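Local coordinates for protein phosphatidylglycerophosphatase B (Bacillus subtilis, PDB 6FMX) that removes the terminal phosphate of phosphatidylglycerophosphate to give phosphatidylglycerol and also dephosphorylates undecaprenyl pyrophosphate in the cell membrane, at residues L71-I81 with H140-I151. Residues are numbered along the deposited sequence; the frame is centred on the assembly and turned at random.
Sequences LGASSFLLPLI and HSMNAACVYPVI. With OLC ((2R)-2,3-dihydroxypropyl (9Z)-octadec-9-enoate), chain B; WO4 (tungstate(VI)ion), chain G; OLC ((2R)-2,3-dihydroxypropyl (9Z)-octadec-9-enoate), chain F.
Tyr-148 OH donates to Leu-71 O at 2.7 Å. Its CG is anti to the carbonyl carbon (chi1 -74°), which carries OH across. Asn-143 ND2 donates to Gly-72 O at 3.1 Å, with that oxygen near the plane of its amide. Both bonds hold the turn into helix 74-92. Arg-108 is hydrogen-bonded to Asn-143 OD1, so both amide ends are engaged.

The His-140 ring lies against the turn's backbone. Ala-73 CA makes a CH-pi contact over one face, 3.9 Å from the ring centroid. Tungstate O3 lies at the ring edge, in plane: His-140 ND1 donates to it at 3.3 Å, and the backbone N to O4. Shortening His-140 to an alanine is likely to leave O3 without its ND1 donor and Ala-73 without its ring face.

Apolar packing continues where segments 74-81 and 140-151 run nearly parallel, 19° apart. Leu-77 CD2 packs against the Tyr-148 ring, its CD1 against Asn-143 CB. Ile-81 and Val-147 meet tip to tip, CD1 to CG1, at 3.8 Å. Leu-80 CD2 touches Ile-151 CD1.

His-140 is the probable proton donor, in the presumed phosphatase motif II. It touches both Ala-73 and tungstate, so the contact joins helix packing to the oxyanion pocket, probably the substrate phosphate site.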
loop_
_atom_site.group_PDB
_atom_site.type_symbol
_atom_site.label_atom_id
_atom_site.label_comp_id
_atom_site.label_asym_id
_atom_site.label_seq_id
_atom_site.Cartn_x
_atom_site.Cartn_y
_atom_site.Cartn_z
ATOM N N LEU A 71 6.598 -8.120 0.474
ATOM C CA LEU A 71 6.324 -7.200 1.574
ATOM C C LEU A 71 4.957 -6.539 1.441
ATOM O O LEU A 71 4.420 -6.044 2.441
ATOM C CB LEU A 71 7.411 -6.127 1.654
ATOM C CG LEU A 71 8.841 -6.645 1.803
ATOM C CD1 LEU A 71 9.833 -5.542 1.479
ATOM C CD2 LEU A 71 9.078 -7.196 3.201
ATOM N N GLY A 72 4.381 -6.523 0.241
ATOM C CA GLY A 72 3.052 -5.998 0.019
ATOM C C GLY A 72 1.954 -7.033 -0.019
ATOM O O GLY A 72 0.781 -6.671 -0.179
ATOM N N ALA A 73 2.291 -8.315 0.115
ATOM C CA ALA A 73 1.293 -9.369 -0.006
ATOM C C ALA A 73 0.471 -9.459 1.270
ATOM O O ALA A 73 1.014 -9.427 2.379
ATOM C CB ALA A 73 1.961 -10.710 -0.302
ATOM N N SER A 74 -0.847 -9.580 1.112
ATOM C CA SER A 74 -1.704 -9.686 2.287
ATOM C C SER A 74 -1.405 -10.951 3.081
ATOM O O SER A 74 -1.620 -10.985 4.300
ATOM C CB SER A 74 -3.173 -9.637 1.873
ATOM O OG SER A 74 -3.686 -10.940 1.708
ATOM N N SER A 75 -0.892 -11.990 2.416
ATOM C CA SER A 75 -0.483 -13.184 3.142
ATOM C C SER A 75 0.731 -12.937 4.024
ATOM O O SER A 75 0.942 -13.682 4.987
ATOM C CB SER A 75 -0.191 -14.324 2.169
ATOM O OG SER A 75 1.059 -14.122 1.533
ATOM N N PHE A 76 1.533 -11.922 3.717
ATOM C CA PHE A 76 2.631 -11.528 4.588
ATOM C C PHE A 76 2.192 -10.518 5.637
ATOM O O PHE A 76 2.614 -10.609 6.795
ATOM C CB PHE A 76 3.766 -10.930 3.754
ATOM C CG PHE A 76 4.865 -10.302 4.565
ATOM C CD1 PHE A 76 5.812 -11.089 5.202
ATOM C CD2 PHE A 76 4.974 -8.925 4.661
ATOM C CE1 PHE A 76 6.840 -10.509 5.938
ATOM C CE2 PHE A 76 5.988 -8.343 5.389
ATOM C CZ PHE A 76 6.929 -9.133 6.031
ATOM N N LEU A 77 1.330 -9.573 5.262
ATOM C CA LEU A 77 1.004 -8.471 6.158
ATOM C C LEU A 77 0.072 -8.889 7.281
ATOM O O LEU A 77 0.171 -8.336 8.381
ATOM C CB LEU A 77 0.396 -7.315 5.374
ATOM C CG LEU A 77 1.407 -6.630 4.463
ATOM C CD1 LEU A 77 0.688 -5.792 3.440
ATOM C CD2 LEU A 77 2.405 -5.803 5.237
ATOM N N LEU A 78 -0.837 -9.841 7.045
ATOM C CA LEU A 78 -1.701 -10.285 8.130
ATOM C C LEU A 78 -0.904 -10.889 9.295
ATOM O O LEU A 78 -1.100 -10.452 10.433
ATOM C CB LEU A 78 -2.773 -11.247 7.604
ATOM C CG LEU A 78 -3.753 -11.783 8.648
ATOM C CD1 LEU A 78 -4.322 -10.654 9.503
ATOM C CD2 LEU A 78 -4.880 -12.572 7.982
ATOM N N PRO A 79 -0.001 -11.858 9.068
ATOM C CA PRO A 79 0.823 -12.313 10.206
ATOM C C PRO A 79 1.733 -11.235 10.755
ATOM O O PRO A 79 2.005 -11.233 11.963
ATOM C CB PRO A 79 1.630 -13.486 9.620
ATOM C CG PRO A 79 1.528 -13.341 8.147
ATOM C CD PRO A 79 0.204 -12.705 7.885
ATOM N N LEU A 80 2.219 -10.319 9.913
ATOM C CA LEU A 80 3.056 -9.236 10.419
ATOM C C LEU A 80 2.280 -8.353 11.389
ATOM O O LEU A 80 2.766 -8.032 12.478
ATOM C CB LEU A 80 3.605 -8.397 9.267
ATOM C CG LEU A 80 4.496 -7.236 9.736
ATOM C CD1 LEU A 80 5.700 -7.730 10.522
ATOM C CD2 LEU A 80 4.936 -6.363 8.567
ATOM N N ILE A 81 1.067 -7.947 11.004
ATOM C CA ILE A 81 0.263 -7.088 11.871
ATOM C C ILE A 81 -0.036 -7.795 13.188
ATOM O O ILE A 81 0.078 -7.205 14.273
ATOM C CB ILE A 81 -1.028 -6.668 11.143
ATOM C CG1 ILE A 81 -0.688 -5.741 9.975
ATOM C CG2 ILE A 81 -1.982 -5.993 12.110
ATOM C CD1 ILE A 81 -1.809 -5.601 8.951
ATOM N N HIS A 140 -1.393 -4.842 -3.668
ATOM C CA HIS A 140 -0.105 -4.791 -2.972
ATOM C C HIS A 140 0.265 -3.356 -2.621
ATOM O O HIS A 140 0.764 -3.083 -1.522
ATOM C CB HIS A 140 1.003 -5.424 -3.824
ATOM C CG HIS A 140 1.103 -6.918 -3.713
ATOM N ND1 HIS A 140 0.066 -7.770 -4.034
ATOM C CD2 HIS A 140 2.147 -7.714 -3.375
ATOM C CE1 HIS A 140 0.459 -9.021 -3.876
ATOM N NE2 HIS A 140 1.719 -9.016 -3.481
ATOM N N SER A 141 0.033 -2.424 -3.547
ATOM C CA SER A 141 0.358 -1.028 -3.291
ATOM C C SER A 141 -0.566 -0.434 -2.245
ATOM O O SER A 141 -0.146 0.340 -1.380
ATOM C CB SER A 141 0.282 -0.234 -4.596
ATOM O OG SER A 141 0.982 -0.915 -5.629
ATOM N N MET A 142 -1.858 -0.797 -2.316
ATOM C CA MET A 142 -2.829 -0.331 -1.338
ATOM C C MET A 142 -2.535 -0.896 0.049
ATOM O O MET A 142 -2.652 -0.182 1.053
ATOM C CB MET A 142 -4.231 -0.725 -1.790
ATOM C CG MET A 142 -5.355 -0.026 -1.051
ATOM S SD MET A 142 -6.812 0.090 -2.105
ATOM C CE MET A 142 -8.087 0.274 -0.851
ATOM N N ASN A 143 -2.177 -2.184 0.120
ATOM C CA ASN A 143 -1.750 -2.789 1.383
ATOM C C ASN A 143 -0.538 -2.065 1.958
ATOM O O ASN A 143 -0.494 -1.757 3.158
ATOM C CB ASN A 143 -1.384 -4.265 1.178
ATOM C CG ASN A 143 -2.565 -5.146 0.834
ATOM O OD1 ASN A 143 -3.716 -4.734 0.900
ATOM N ND2 ASN A 143 -2.267 -6.390 0.451
ATOM N N ALA A 144 0.480 -1.824 1.124
ATOM C CA ALA A 144 1.741 -1.303 1.647
ATOM C C ALA A 144 1.603 0.158 2.060
ATOM O O ALA A 144 2.173 0.589 3.068
ATOM C CB ALA A 144 2.862 -1.467 0.616
ATOM N N ALA A 145 0.862 0.947 1.276
ATOM C CA ALA A 145 0.723 2.360 1.592
ATOM C C ALA A 145 -0.139 2.585 2.823
ATOM O O ALA A 145 -0.059 3.650 3.435
ATOM C CB ALA A 145 0.147 3.120 0.397
ATOM N N CYS A 146 -0.969 1.618 3.186
ATOM C CA CYS A 146 -1.726 1.664 4.429
ATOM C C CYS A 146 -0.926 1.090 5.593
ATOM O O CYS A 146 -0.643 1.799 6.558
ATOM C CB CYS A 146 -3.043 0.901 4.261
ATOM S SG CYS A 146 -4.013 0.728 5.777
ATOM N N VAL A 147 -0.505 -0.173 5.488
ATOM C CA VAL A 147 -0.024 -0.897 6.660
ATOM C C VAL A 147 1.323 -0.365 7.145
ATOM O O VAL A 147 1.544 -0.236 8.356
ATOM C CB VAL A 147 0.035 -2.406 6.356
ATOM C CG1 VAL A 147 0.661 -3.157 7.521
ATOM C CG2 VAL A 147 -1.358 -2.940 6.088
ATOM N N TYR A 148 2.261 -0.073 6.235
ATOM C CA TYR A 148 3.579 0.308 6.743
ATOM C C TYR A 148 3.563 1.679 7.425
ATOM O O TYR A 148 4.180 1.820 8.490
ATOM C CB TYR A 148 4.643 0.225 5.636
ATOM C CG TYR A 148 5.000 -1.213 5.332
ATOM C CD1 TYR A 148 5.696 -1.984 6.257
ATOM C CD2 TYR A 148 4.587 -1.814 4.162
ATOM C CE1 TYR A 148 5.996 -3.308 6.000
ATOM C CE2 TYR A 148 4.877 -3.139 3.897
ATOM C CZ TYR A 148 5.579 -3.876 4.816
ATOM O OH TYR A 148 5.863 -5.191 4.542
ATOM N N PRO A 149 2.894 2.709 6.885
ATOM C CA PRO A 149 2.747 3.945 7.678
ATOM C C PRO A 149 1.975 3.749 8.972
ATOM O O PRO A 149 2.289 4.405 9.979
ATOM C CB PRO A 149 2.018 4.895 6.721
ATOM C CG PRO A 149 2.347 4.381 5.362
ATOM C CD PRO A 149 2.425 2.891 5.494
ATOM N N VAL A 150 0.974 2.864 8.980
ATOM C CA VAL A 150 0.234 2.583 10.207
ATOM C C VAL A 150 1.147 1.933 11.239
ATOM O O VAL A 150 1.156 2.314 12.415
ATOM C CB VAL A 150 -0.989 1.700 9.904
ATOM C CG1 VAL A 150 -1.512 1.056 11.169
ATOM C CG2 VAL A 150 -2.079 2.525 9.261
ATOM N N ILE A 151 1.914 0.923 10.815
ATOM C CA ILE A 151 2.877 0.296 11.718
ATOM C C ILE A 151 3.831 1.341 12.273
ATOM O O ILE A 151 4.101 1.385 13.481
ATOM C CB ILE A 151 3.635 -0.831 10.993
ATOM C CG1 ILE A 151 2.740 -2.057 10.818
ATOM C CG2 ILE A 151 4.927 -1.177 11.747
ATOM C CD1 ILE A 151 3.342 -3.133 9.890
HETATM C C18 OLC B . 8.273 -4.485 21.276
HETATM C C10 OLC B . 9.566 -6.687 14.265
HETATM C C9 OLC B . 9.745 -7.541 13.275
HETATM C C17 OLC B . 7.238 -5.416 20.643
HETATM C C11 OLC B . 8.332 -6.744 15.166
HETATM C C8 OLC B . 8.718 -8.631 12.978
HETATM C C24 OLC B . 3.022 -16.606 4.278
HETATM C C16 OLC B . 6.463 -4.710 19.527
HETATM C C12 OLC B . 8.556 -7.725 16.322
HETATM C C7 OLC B . 9.241 -9.581 11.906
HETATM C C15 OLC B . 7.190 -4.876 18.195
HETATM C C13 OLC B . 8.304 -7.042 17.667
HETATM C C6 OLC B . 8.177 -10.645 11.647
HETATM C C14 OLC B . 6.982 -6.285 17.636
HETATM C C5 OLC B . 8.281 -11.154 10.208
HETATM C C4 OLC B . 6.887 -11.196 9.577
HETATM C C3 OLC B . 6.390 -12.636 9.457
HETATM C C2 OLC B . 5.291 -12.704 8.399
HETATM C C21 OLC B . 3.971 -15.480 6.310
HETATM C C1 OLC B . 4.994 -14.152 8.006
HETATM C C22 OLC B . 4.242 -15.906 4.868
HETATM O O19 OLC B . 4.819 -14.967 8.846
HETATM O O25 OLC B . 2.942 -16.337 2.902
HETATM O O23 OLC B . 4.525 -14.772 4.100
HETATM O O20 OLC B . 4.932 -14.519 6.654
HETATM W W WO4 G . -2.439 -7.027 -6.837
HETATM O O1 WO4 G . -1.795 -8.108 -8.440
HETATM O O2 WO4 G . -4.173 -6.057 -7.254
HETATM O O3 WO4 G . -2.890 -8.310 -5.320
HETATM O O4 WO4 G . -1.024 -5.670 -6.411
HETATM C C10 OLC F . -9.989 -6.821 14.507
HETATM C C9 OLC F . -9.991 -7.111 13.209
HETATM C C11 OLC F . -11.165 -6.101 15.121
HETATM C C8 OLC F . -11.168 -6.721 12.349
HETATM C C24 OLC F . -6.704 -12.096 1.078
HETATM C C12 OLC F . -10.918 -4.598 15.084
HETATM C C7 OLC F . -11.273 -7.675 11.166
HETATM C C6 OLC F . -9.896 -8.171 10.739
HETATM C C5 OLC F . -9.801 -8.281 9.221
HETATM C C4 OLC F . -9.079 -9.558 8.809
HETATM C C3 OLC F . -8.170 -9.309 7.610
HETATM C C2 OLC F . -8.908 -9.567 6.302
HETATM C C21 OLC F . -7.889 -11.472 3.176
HETATM C C1 OLC F . -7.950 -10.143 5.286
HETATM C C22 OLC F . -6.915 -10.991 2.106
HETATM O O19 OLC F . -6.810 -10.436 5.605
HETATM O O25 OLC F . -7.862 -12.198 0.242
HETATM O O23 OLC F . -7.451 -9.832 1.458
HETATM O O20 OLC F . -8.379 -10.353 3.912
#